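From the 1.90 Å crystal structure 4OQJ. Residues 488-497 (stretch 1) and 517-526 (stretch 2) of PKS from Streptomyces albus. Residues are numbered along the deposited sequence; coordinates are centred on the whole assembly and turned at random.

Stretch 1 488-497: LRKDRDLDLS
Stretch 2 (517-526) VATGVRDAAL

The two stretches belong to one chain and touch through apolar side chains. Together they bury 435 Å² of surface. No hydrogen bond joins them among the modelled atoms; the side chains of Arg492, Asp493 and Arg522 stop at CB.

Stretch 1 enters as the end of a helix. Leu488 and Arg489 are helical, with phi/psi of -72/-41 and -57/-39. Lys490 follows at -87/-6. Asp491 is extended at -142/102. Arg492 and Asp493 turn at -78/-23 and -70/-16, and Leu494 and Asp495 extend again at -55/137 and -83/123. A new helix starts at Leu496 (-54/-36) and Ser497 (-56/-52).

Stretch 2 leaves a strand, Val517 (-91/124) and Ala518 (-129/154). Thr519 (-98/-16) and Gly520 (-174/-179) form the link, and a helix runs from Val521 onward with phi between -51 and -71 and psi between -44 and -51.

The register runs in opposite senses along the two sequences. Leu488 CA lies 5.4 Å from Ala525 CA, and Leu496 CA lies 5.7 Å from Val521 CA.

Backbone bonds hold the second helix. Ala524 N donates to Gly520 O at 2.9 Å, Ala525 N to Val521 O at 2.8 Å, and Leu526 N to Arg522 O at 3.1 Å. Gly520 takes the N-cap position.

Side chains also fix the local turns. Asp495 (chi1 -168°, t) is the N-cap of the helix at Leu496; Ser497 N donates to Asp495 OD1 at 3.2 Å, which satisfies an amide with no earlier helical carbonyl to meet. Asp523 (chi1 177°, t) reaches back over the start of its helix, and Thr519 N donates to Asp523 OD2 at 3.0 Å with a nearly straight angle of 166°. Asp491 (chi1 t) accepts a weak bond, Asp493 N to Asp491 OD1, at 3.0 Å and 130°.

Apolar packing centres on Val521, chi1 t, which has the largest covered area, 114 Å². Its two methyls meet different parts of stretch 1. Val521 CG1 lies 3.9 Å from Leu488 CD2, while Val521 CG2 lies 4.4 Å from both Leu494 CB and Leu496 CB. Leu494 is chi1 m, chi2 t. Leu488 (chi1 m, chi2 t) points toward the second helix. Leu488 CD1 is 3.8 Å from Ala524 CB, and Leu488 CB is 3.9 Å from Ala525 CB. The small alanine side chains accompany a close approach of the backbones here. Arg489 (chi1 m, chi2 t, chi3 p), mostly exposed to solvent, adds its aliphatic part: Arg489 CG is 3.7 Å from Ala525 CB.

Other contacts set methyls against backbone. Val521 CG1 is 3.4 Å from Leu488 O and 3.8 Å from Asp491 O. Val521 CG2 is 3.3 Å from Leu494 O. These are van der Waals contacts, since a methyl is no conventional donor. Leu496 (chi1 t, chi2 p) points toward the link before the second helix. Leu496 CD2 is 3.5 Å from Ala518 O and 3.7 Å from Gly520 N.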

# COMPACT_ATOMS: atom_id res chain seq x y z
N LEU A 488 -29.41 -22.86 -11.85
CA LEU A 488 -29.27 -24.02 -12.73
C LEU A 488 -30.36 -24.00 -13.82
O LEU A 488 -30.07 -24.28 -14.99
CB LEU A 488 -29.32 -25.31 -11.91
CG LEU A 488 -28.05 -25.62 -11.09
CD1 LEU A 488 -28.22 -26.93 -10.33
CD2 LEU A 488 -26.78 -25.68 -11.95
N ARG A 489 -31.59 -23.63 -13.46
CA ARG A 489 -32.66 -23.45 -14.46
C ARG A 489 -32.30 -22.43 -15.54
O ARG A 489 -32.62 -22.62 -16.71
CB ARG A 489 -33.95 -22.98 -13.80
CG ARG A 489 -34.68 -24.03 -13.01
CD ARG A 489 -35.47 -23.40 -11.87
NE ARG A 489 -36.03 -22.11 -12.24
CZ ARG A 489 -36.51 -21.23 -11.37
NH1 ARG A 489 -37.01 -20.08 -11.79
NH2 ARG A 489 -36.49 -21.50 -10.07
N LYS A 490 -31.64 -21.35 -15.13
CA LYS A 490 -31.43 -20.19 -15.99
C LYS A 490 -30.19 -20.27 -16.87
O LYS A 490 -29.98 -19.39 -17.71
CB LYS A 490 -31.34 -18.93 -15.13
CG LYS A 490 -32.66 -18.53 -14.49
CD LYS A 490 -32.47 -17.36 -13.52
CE LYS A 490 -31.83 -16.15 -14.19
NZ LYS A 490 -31.65 -15.01 -13.24
N ASP A 491 -29.37 -21.29 -16.69
CA ASP A 491 -28.30 -21.56 -17.65
C ASP A 491 -28.14 -23.07 -17.85
O ASP A 491 -27.56 -23.77 -17.01
CB ASP A 491 -26.98 -20.94 -17.18
CG ASP A 491 -25.87 -21.09 -18.21
OD1 ASP A 491 -26.14 -21.58 -19.33
OD2 ASP A 491 -24.72 -20.70 -17.90
N ARG A 492 -28.65 -23.57 -18.97
CA ARG A 492 -28.59 -24.99 -19.29
C ARG A 492 -27.20 -25.38 -19.82
O ARG A 492 -26.80 -26.54 -19.74
CB ARG A 492 -29.66 -25.36 -20.32
N ASP A 493 -26.48 -24.39 -20.34
CA ASP A 493 -25.15 -24.61 -20.91
C ASP A 493 -24.09 -24.94 -19.85
O ASP A 493 -23.00 -25.41 -20.19
CB ASP A 493 -24.70 -23.37 -21.70
N LEU A 494 -24.39 -24.67 -18.58
CA LEU A 494 -23.47 -25.01 -17.49
C LEU A 494 -23.12 -26.49 -17.56
O LEU A 494 -23.99 -27.33 -17.80
CB LEU A 494 -24.07 -24.68 -16.12
CG LEU A 494 -24.00 -23.24 -15.62
CD1 LEU A 494 -24.83 -23.07 -14.36
CD2 LEU A 494 -22.55 -22.83 -15.36
N ASP A 495 -21.85 -26.80 -17.37
CA ASP A 495 -21.41 -28.19 -17.27
C ASP A 495 -21.62 -28.70 -15.84
O ASP A 495 -21.09 -28.12 -14.90
CB ASP A 495 -19.94 -28.29 -17.68
CG ASP A 495 -19.49 -29.72 -17.89
OD1 ASP A 495 -20.19 -30.66 -17.45
OD2 ASP A 495 -18.42 -29.91 -18.51
N LEU A 496 -22.38 -29.78 -15.68
CA LEU A 496 -22.65 -30.32 -14.34
C LEU A 496 -21.36 -30.59 -13.56
O LEU A 496 -21.30 -30.41 -12.34
CB LEU A 496 -23.46 -31.61 -14.44
CG LEU A 496 -23.89 -32.20 -13.11
CD1 LEU A 496 -24.87 -31.26 -12.41
CD2 LEU A 496 -24.48 -33.59 -13.29
N SER A 497 -20.33 -31.02 -14.29
CA SER A 497 -19.01 -31.27 -13.72
C SER A 497 -18.47 -30.04 -13.02
O SER A 497 -18.04 -30.10 -11.86
CB SER A 497 -18.05 -31.69 -14.83
OG SER A 497 -18.27 -33.03 -15.19
N VAL A 517 -27.34 -36.45 -5.80
CA VAL A 517 -26.72 -37.05 -6.98
C VAL A 517 -27.59 -36.71 -8.19
O VAL A 517 -28.78 -37.03 -8.21
CB VAL A 517 -26.60 -38.59 -6.85
CG1 VAL A 517 -25.96 -39.18 -8.09
CG2 VAL A 517 -25.81 -38.98 -5.60
N ALA A 518 -27.01 -36.09 -9.20
CA ALA A 518 -27.79 -35.65 -10.34
C ALA A 518 -27.17 -36.13 -11.63
O ALA A 518 -25.96 -36.35 -11.70
CB ALA A 518 -27.91 -34.12 -10.35
N THR A 519 -28.01 -36.27 -12.64
CA THR A 519 -27.58 -36.77 -13.94
C THR A 519 -27.33 -35.63 -14.93
O THR A 519 -26.69 -35.82 -15.96
CB THR A 519 -28.64 -37.72 -14.49
OG1 THR A 519 -29.89 -37.04 -14.52
CG2 THR A 519 -28.76 -38.93 -13.58
N GLY A 520 -27.83 -34.45 -14.61
CA GLY A 520 -27.57 -33.27 -15.42
C GLY A 520 -28.11 -32.02 -14.77
O GLY A 520 -28.71 -32.07 -13.69
N VAL A 521 -27.93 -30.89 -15.44
CA VAL A 521 -28.31 -29.60 -14.88
C VAL A 521 -29.83 -29.47 -14.69
O VAL A 521 -30.30 -29.09 -13.60
CB VAL A 521 -27.77 -28.46 -15.75
CG1 VAL A 521 -28.26 -27.09 -15.26
CG2 VAL A 521 -26.26 -28.52 -15.76
N ARG A 522 -30.61 -29.79 -15.73
CA ARG A 522 -32.06 -29.71 -15.62
C ARG A 522 -32.53 -30.59 -14.45
O ARG A 522 -33.26 -30.13 -13.57
CB ARG A 522 -32.73 -30.14 -16.93
N ASP A 523 -32.08 -31.84 -14.46
CA ASP A 523 -32.39 -32.80 -13.39
C ASP A 523 -32.11 -32.23 -12.01
O ASP A 523 -32.93 -32.30 -11.09
CB ASP A 523 -31.58 -34.08 -13.59
CG ASP A 523 -31.79 -35.09 -12.48
OD1 ASP A 523 -32.95 -35.52 -12.28
OD2 ASP A 523 -30.80 -35.44 -11.79
N ALA A 524 -30.91 -31.66 -11.86
CA ALA A 524 -30.50 -31.08 -10.59
C ALA A 524 -31.43 -29.95 -10.20
O ALA A 524 -31.88 -29.87 -9.05
CB ALA A 524 -29.07 -30.57 -10.69
N ALA A 525 -31.75 -29.10 -11.17
CA ALA A 525 -32.54 -27.91 -10.87
C ALA A 525 -33.87 -28.31 -10.25
O ALA A 525 -34.32 -27.73 -9.25
CB ALA A 525 -32.76 -27.09 -12.12
N LEU A 526 -34.47 -29.33 -10.83
CA LEU A 526 -35.78 -29.76 -10.40
C LEU A 526 -35.72 -30.43 -9.04
O LEU A 526 -36.46 -30.05 -8.12
CB LEU A 526 -36.39 -30.69 -11.44
CG LEU A 526 -37.78 -31.21 -11.11
CD1 LEU A 526 -38.78 -30.07 -10.98
CD2 LEU A 526 -38.22 -32.19 -12.16